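Local coordinates for protein alkaline phosphatase (Thermus thermophilus, PDB 7KWD) that probably hydrolyses phosphate monoesters as a zinc- and magnesium-dependent, homodimeric alkaline phosphatase of a thermophilic bacterium, at residues R63-V68 and D289-D294; E295-L300 and L312-D317. All coordinates share one frame; numbering follows the deposited sequence.

Contact 1: R63-V68 and D289-D294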
loop_
_atom_site.group_PDB
_atom_site.type_symbol
_atom_site.label_atom_id
_atom_site.label_comp_id
_atom_site.label_asym_id
_atom_site.label_seq_id
_atom_site.Cartn_x
_atom_site.Cartn_y
_atom_site.Cartn_z
ATOM N N ARG A 63 4.164 16.595 -11.328
ATOM C CA ARG A 63 5.152 17.568 -10.889
ATOM C C ARG A 63 6.290 17.758 -11.886
ATOM O O ARG A 63 6.779 18.882 -12.058
ATOM C CB ARG A 63 5.703 17.119 -9.542
ATOM C CG ARG A 63 6.647 18.086 -8.916
ATOM C CD ARG A 63 6.966 17.642 -7.507
ATOM N NE ARG A 63 8.116 18.342 -6.964
ATOM C CZ ARG A 63 8.048 19.314 -6.054
ATOM N NH1 ARG A 63 6.878 19.717 -5.565
ATOM N NH2 ARG A 63 9.167 19.868 -5.607
ATOM N N ARG A 64 6.777 16.683 -12.511
ATOM C CA ARG A 64 7.952 16.804 -13.364
ATOM C C ARG A 64 7.642 16.729 -14.839
ATOM O O ARG A 64 8.501 17.075 -15.661
ATOM C CB ARG A 64 8.981 15.698 -13.093
ATOM C CG ARG A 64 9.346 15.454 -11.658
ATOM C CD ARG A 64 9.625 16.724 -10.945
ATOM N NE ARG A 64 10.886 17.327 -11.361
ATOM C CZ ARG A 64 11.078 18.634 -11.504
ATOM N NH1 ARG A 64 10.085 19.503 -11.298
ATOM N NH2 ARG A 64 12.282 19.071 -11.856
ATOM N N GLN A 65 6.484 16.214 -15.209
ATOM C CA GLN A 65 6.108 16.181 -16.614
ATOM C C GLN A 65 4.877 17.019 -16.890
ATOM O O GLN A 65 4.452 17.087 -18.035
ATOM C CB GLN A 65 5.900 14.730 -17.045
ATOM C CG GLN A 65 7.166 13.862 -16.812
ATOM C CD GLN A 65 7.035 12.442 -17.345
ATOM O OE1 GLN A 65 5.939 11.927 -17.482
ATOM N NE2 GLN A 65 8.167 11.812 -17.655
ATOM N N GLY A 66 4.325 17.675 -15.876
ATOM C CA GLY A 66 3.134 18.503 -16.079
ATOM C C GLY A 66 1.990 17.782 -16.749
ATOM O O GLY A 66 1.261 18.380 -17.554
ATOM N N ARG A 67 1.798 16.501 -16.429
ATOM C CA ARG A 67 0.733 15.690 -17.035
ATOM C C ARG A 67 0.096 14.813 -15.961
ATOM O O ARG A 67 0.745 14.422 -14.981
ATOM C CB ARG A 67 1.283 14.789 -18.162
ATOM C CG ARG A 67 2.368 13.828 -17.594
ATOM C CD ARG A 67 3.019 12.875 -18.577
ATOM N NE ARG A 67 2.254 11.648 -18.596
ATOM C CZ ARG A 67 2.739 10.437 -18.379
ATOM N NH1 ARG A 67 4.026 10.224 -18.134
ATOM N NH2 ARG A 67 1.902 9.412 -18.442
ATOM N N VAL A 68 -1.162 14.455 -16.184
ATOM C CA VAL A 68 -1.847 13.479 -15.345
ATOM C C VAL A 68 -1.591 12.083 -15.904
ATOM O O VAL A 68 -1.891 11.814 -17.060
ATOM C CB VAL A 68 -3.345 13.765 -15.271
ATOM C CG1 VAL A 68 -4.041 12.744 -14.400
ATOM C CG2 VAL A 68 -3.549 15.180 -14.761
ATOM N N ASP A 289 9.464 2.030 -15.532
ATOM C CA ASP A 289 8.650 0.913 -16.024
ATOM C C ASP A 289 7.167 1.170 -15.770
ATOM O O ASP A 289 6.304 0.713 -16.536
ATOM C CB ASP A 289 9.099 -0.415 -15.393
ATOM C CG ASP A 289 10.192 -1.113 -16.219
ATOM O OD1 ASP A 289 11.083 -0.394 -16.712
ATOM O OD2 ASP A 289 10.146 -2.356 -16.428
ATOM N N VAL A 290 6.848 1.943 -14.738
ATOM C CA VAL A 290 5.463 2.341 -14.551
ATOM C C VAL A 290 5.054 3.335 -15.617
ATOM O O VAL A 290 3.923 3.290 -16.109
ATOM C CB VAL A 290 5.251 2.925 -13.148
ATOM C CG1 VAL A 290 3.837 3.496 -13.031
ATOM C CG2 VAL A 290 5.449 1.845 -12.112
ATOM N N LEU A 291 5.976 4.248 -15.994
ATOM C CA LEU A 291 5.686 5.224 -17.042
ATOM C C LEU A 291 5.620 4.534 -18.405
ATOM O O LEU A 291 4.782 4.872 -19.239
ATOM C CB LEU A 291 6.737 6.346 -17.070
ATOM C CG LEU A 291 6.791 7.204 -15.814
ATOM C CD1 LEU A 291 7.725 8.376 -15.980
ATOM C CD2 LEU A 291 5.415 7.769 -15.440
ATOM N N ALA A 292 6.443 3.517 -18.616
ATOM C CA ALA A 292 6.309 2.753 -19.852
ATOM C C ALA A 292 4.960 2.027 -19.923
ATOM O O ALA A 292 4.347 1.930 -20.992
ATOM C CB ALA A 292 7.437 1.724 -19.956
ATOM N N ALA A 293 4.527 1.446 -18.805
ATOM C CA ALA A 293 3.198 0.846 -18.756
ATOM C C ALA A 293 2.115 1.879 -19.060
ATOM O O ALA A 293 1.118 1.570 -19.729
ATOM C CB ALA A 293 2.949 0.237 -17.378
ATOM N N ASP A 294 2.306 3.120 -18.586
ATOM C CA ASP A 294 1.285 4.138 -18.790
ATOM C C ASP A 294 1.113 4.438 -20.266
ATOM O O ASP A 294 -0.012 4.622 -20.746
ATOM C CB ASP A 294 1.643 5.399 -17.994
ATOM C CG ASP A 294 0.421 6.154 -17.514
ATOM O OD1 ASP A 294 -0.329 5.610 -16.669
ATOM O OD2 ASP A 294 0.212 7.283 -17.978
HETATM O O HOH W 1 4.217 7.542 -19.557
#

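Contact 2: E295-L300 and L312-D317. With ZN (zinc ion), chain E.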
loop_
_atom_site.group_PDB
_atom_site.type_symbol
_atom_site.label_atom_id
_atom_site.label_comp_id
_atom_site.label_asym_id
_atom_site.label_seq_id
_atom_site.Cartn_x
_atom_site.Cartn_y
_atom_site.Cartn_z
ATOM N N GLU A 295 2.206 4.450 -21.017
ATOM C CA GLU A 295 2.072 4.648 -22.460
ATOM C C GLU A 295 1.275 3.520 -23.083
ATOM O O GLU A 295 0.516 3.725 -24.041
ATOM C CB GLU A 295 3.441 4.730 -23.131
ATOM C CG GLU A 295 4.199 6.005 -22.818
ATOM C CD GLU A 295 5.563 6.054 -23.524
ATOM O OE1 GLU A 295 6.580 6.300 -22.829
ATOM O OE2 GLU A 295 5.613 5.831 -24.765
ATOM N N VAL A 296 1.467 2.301 -22.570
ATOM C CA VAL A 296 0.727 1.147 -23.088
ATOM C C VAL A 296 -0.752 1.288 -22.774
ATOM O O VAL A 296 -1.614 1.004 -23.618
ATOM C CB VAL A 296 1.298 -0.164 -22.515
ATOM C CG1 VAL A 296 0.399 -1.360 -22.883
ATOM C CG2 VAL A 296 2.738 -0.392 -23.032
ATOM N N LEU A 297 -1.064 1.730 -21.554
ATOM C CA LEU A 297 -2.449 1.946 -21.135
ATOM C C LEU A 297 -3.186 2.820 -22.124
ATOM O O LEU A 297 -4.340 2.544 -22.474
ATOM C CB LEU A 297 -2.437 2.598 -19.776
ATOM C CG LEU A 297 -3.514 2.352 -18.746
ATOM C CD1 LEU A 297 -3.881 0.902 -18.620
ATOM C CD2 LEU A 297 -2.946 2.937 -17.424
ATOM N N GLU A 298 -2.530 3.882 -22.573
ATOM C CA GLU A 298 -3.145 4.809 -23.497
ATOM C C GLU A 298 -3.461 4.105 -24.786
ATOM O O GLU A 298 -4.552 4.273 -25.334
ATOM C CB GLU A 298 -2.212 5.989 -23.715
ATOM C CG GLU A 298 -2.214 6.886 -22.488
ATOM C CD GLU A 298 -1.417 8.161 -22.642
ATOM O OE1 GLU A 298 -0.397 8.136 -23.364
ATOM O OE2 GLU A 298 -1.801 9.173 -22.006
ATOM N N LEU A 299 -2.549 3.244 -25.236
ATOM C CA LEU A 299 -2.797 2.435 -26.417
ATOM C C LEU A 299 -3.970 1.487 -26.219
ATOM O O LEU A 299 -4.833 1.343 -27.090
ATOM C CB LEU A 299 -1.540 1.642 -26.752
ATOM C CG LEU A 299 -1.237 1.605 -28.235
ATOM C CD1 LEU A 299 -0.952 3.021 -28.734
ATOM C CD2 LEU A 299 -0.055 0.688 -28.409
ATOM N N LEU A 300 -3.995 0.788 -25.078
ATOM C CA LEU A 300 -5.016 -0.225 -24.869
ATOM C C LEU A 300 -6.387 0.405 -24.698
ATOM O O LEU A 300 -7.379 -0.139 -25.181
ATOM C CB LEU A 300 -4.649 -1.073 -23.651
ATOM C CG LEU A 300 -3.362 -1.882 -23.808
ATOM C CD1 LEU A 300 -3.079 -2.702 -22.549
ATOM C CD2 LEU A 300 -3.400 -2.781 -25.067
ATOM N N LEU A 312 -10.964 -4.638 -21.063
ATOM C CA LEU A 312 -9.609 -4.460 -20.587
ATOM C C LEU A 312 -9.606 -4.598 -19.075
ATOM O O LEU A 312 -10.303 -3.857 -18.370
ATOM C CB LEU A 312 -9.024 -3.108 -21.010
ATOM C CG LEU A 312 -7.756 -2.721 -20.271
ATOM C CD1 LEU A 312 -6.627 -3.713 -20.553
ATOM C CD2 LEU A 312 -7.386 -1.314 -20.624
ATOM N N ILE A 313 -8.831 -5.561 -18.581
ATOM C CA ILE A 313 -8.580 -5.736 -17.154
ATOM C C ILE A 313 -7.158 -5.278 -16.878
ATOM O O ILE A 313 -6.224 -5.794 -17.498
ATOM C CB ILE A 313 -8.762 -7.204 -16.714
ATOM C CG1 ILE A 313 -10.187 -7.670 -16.969
ATOM C CG2 ILE A 313 -8.352 -7.356 -15.232
ATOM C CD1 ILE A 313 -10.482 -9.090 -16.464
ATOM N N VAL A 314 -6.989 -4.354 -15.932
ATOM C CA VAL A 314 -5.675 -3.894 -15.483
ATOM C C VAL A 314 -5.524 -4.299 -14.022
ATOM O O VAL A 314 -6.345 -3.924 -13.176
ATOM C CB VAL A 314 -5.504 -2.381 -15.663
ATOM C CG1 VAL A 314 -4.081 -1.952 -15.358
ATOM C CG2 VAL A 314 -5.860 -2.006 -17.073
ATOM N N VAL A 315 -4.482 -5.067 -13.722
ATOM C CA VAL A 315 -4.371 -5.684 -12.412
ATOM C C VAL A 315 -2.906 -5.808 -12.031
ATOM O O VAL A 315 -2.043 -6.101 -12.873
ATOM C CB VAL A 315 -5.049 -7.069 -12.397
ATOM C CG1 VAL A 315 -4.283 -8.035 -13.273
ATOM C CG2 VAL A 315 -5.203 -7.589 -10.958
ATOM N N SER A 316 -2.632 -5.600 -10.752
ATOM C CA SER A 316 -1.340 -5.971 -10.195
ATOM C C SER A 316 -1.434 -7.380 -9.627
ATOM O O SER A 316 -2.465 -7.752 -9.046
ATOM C CB SER A 316 -0.923 -4.996 -9.093
ATOM O OG SER A 316 0.222 -5.516 -8.424
ATOM N N ASP A 317 -0.356 -8.177 -9.778
ATOM C CA ASP A 317 -0.409 -9.538 -9.233
ATOM C C ASP A 317 -0.001 -9.636 -7.769
ATOM O O ASP A 317 -0.350 -10.619 -7.113
ATOM C CB ASP A 317 0.431 -10.507 -10.079
ATOM C CG ASP A 317 1.898 -10.254 -10.004
ATOM O OD1 ASP A 317 2.350 -9.124 -9.702
ATOM O OD2 ASP A 317 2.635 -11.223 -10.283
HETATM ZN ZN ZN E . 4.750 -11.127 -9.780
#

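Contact 1: R63-V68 and D289-D294
Gln65 and Leu291 mark the nearest backbone approach, 11.0 Å between their CA atoms, so side chains and a water bridge the two segments; after helix 51-65, Gly66 leaves helical geometry with positive phi. The CG of Arg67 sits between the backbone N and the carbonyl carbon (chi1 60°), and a bend at chi3 swings the guanidinium toward helix 283-306. There NH2 forms a salt bridge with Asp294 OD2 at 2.8 Å; the oxygen lies near the guanidinium plane, at its edge, although the carboxylate plane is turned 48° from it. NH1 donates to Gln65 OE1 at 2.6 Å, nearly in line with the amide C=O, and makes a weak bond of 3.0 Å to a water that itself donates to Leu291 O. Leu291 packs alongside, CD1 3.8 Å from Gln65 NE2 and CD2 approaching Arg67 NH1 obliquely at 3.9 Å. Replacing Arg67 by alanine removes the guanidinium and would probably leave Asp294 with backbone donors but no cation, and the Gln65 amide freer to turn. The contact thus joins the turn after helix 51-65 to helix 283-306 through a salt bridge from a partly exposed arginine to a buried aspartate, whose carboxylate the backbone N-H groups of Ala70 and Leu71 also grip.

Contact 2: E295-L300 and L312-D317
Leu297 and Leu300, one helical turn apart, meet Val314 and Leu312, two alternate residues on the same face of the strand, in two purely apolar pairs. In the first, the side chains of Leu297 and Val314 run obliquely past each other, and a single methyl from each makes the contact, CD1 of Leu297 lying 3.8 Å from CG2 of Val314. Leu297 leaves its helix at a slant to the strand, and its end then comes nearer. In the second pair, Leu300 and Leu312 cross at about a right angle. CG of Leu312 is anti to its own N (chi1 166°), and the two branches beyond it divide the work: CD2 reaches the root of Leu300, 4.1 Å from CB, while CD1 meets Leu300 CD1 at 4.2 Å. The backbones come closest here, Leu300 CA to Leu312 CA being 7.6 Å. Phe44 and Tyr46 of the neighbouring parallel strand 40-46 also pack on these side chains, Phe44 on Leu300 and Tyr46 on Leu297 and Val314. Beyond the packed part, the chain leads to Asp317, whose OD2 binds a zinc ion at 2.2 Å together with Asp47, Ser95 and His318; OD1 accepts a hydrogen bond from Gly48 N. A helix laid against a central strand that leads into the zinc ligands Asp317 and His318 is characteristic of the alkaline phosphatase fold.

Helix 283-306 is common to both contacts: residues 289-294 serve contact 1 and residues 295-300, directly following, serve contact 2. The two centres lie about 14 Å apart, and the contacts come in series along the chain, contact 1 closing before contact 2 opens. They differ in reach and character. Contact 1 joins residues more than 200 positions apart, mainly by polar groups, about 17 Å from the centre of the chain, where residues 63-68 also touch the second subunit. Contact 2 is local in sequence, apolar and buried, about 11 Å from that centre. One helix therefore links a region at the dimer interface to the core strand that leads to zinc-binding Asp317.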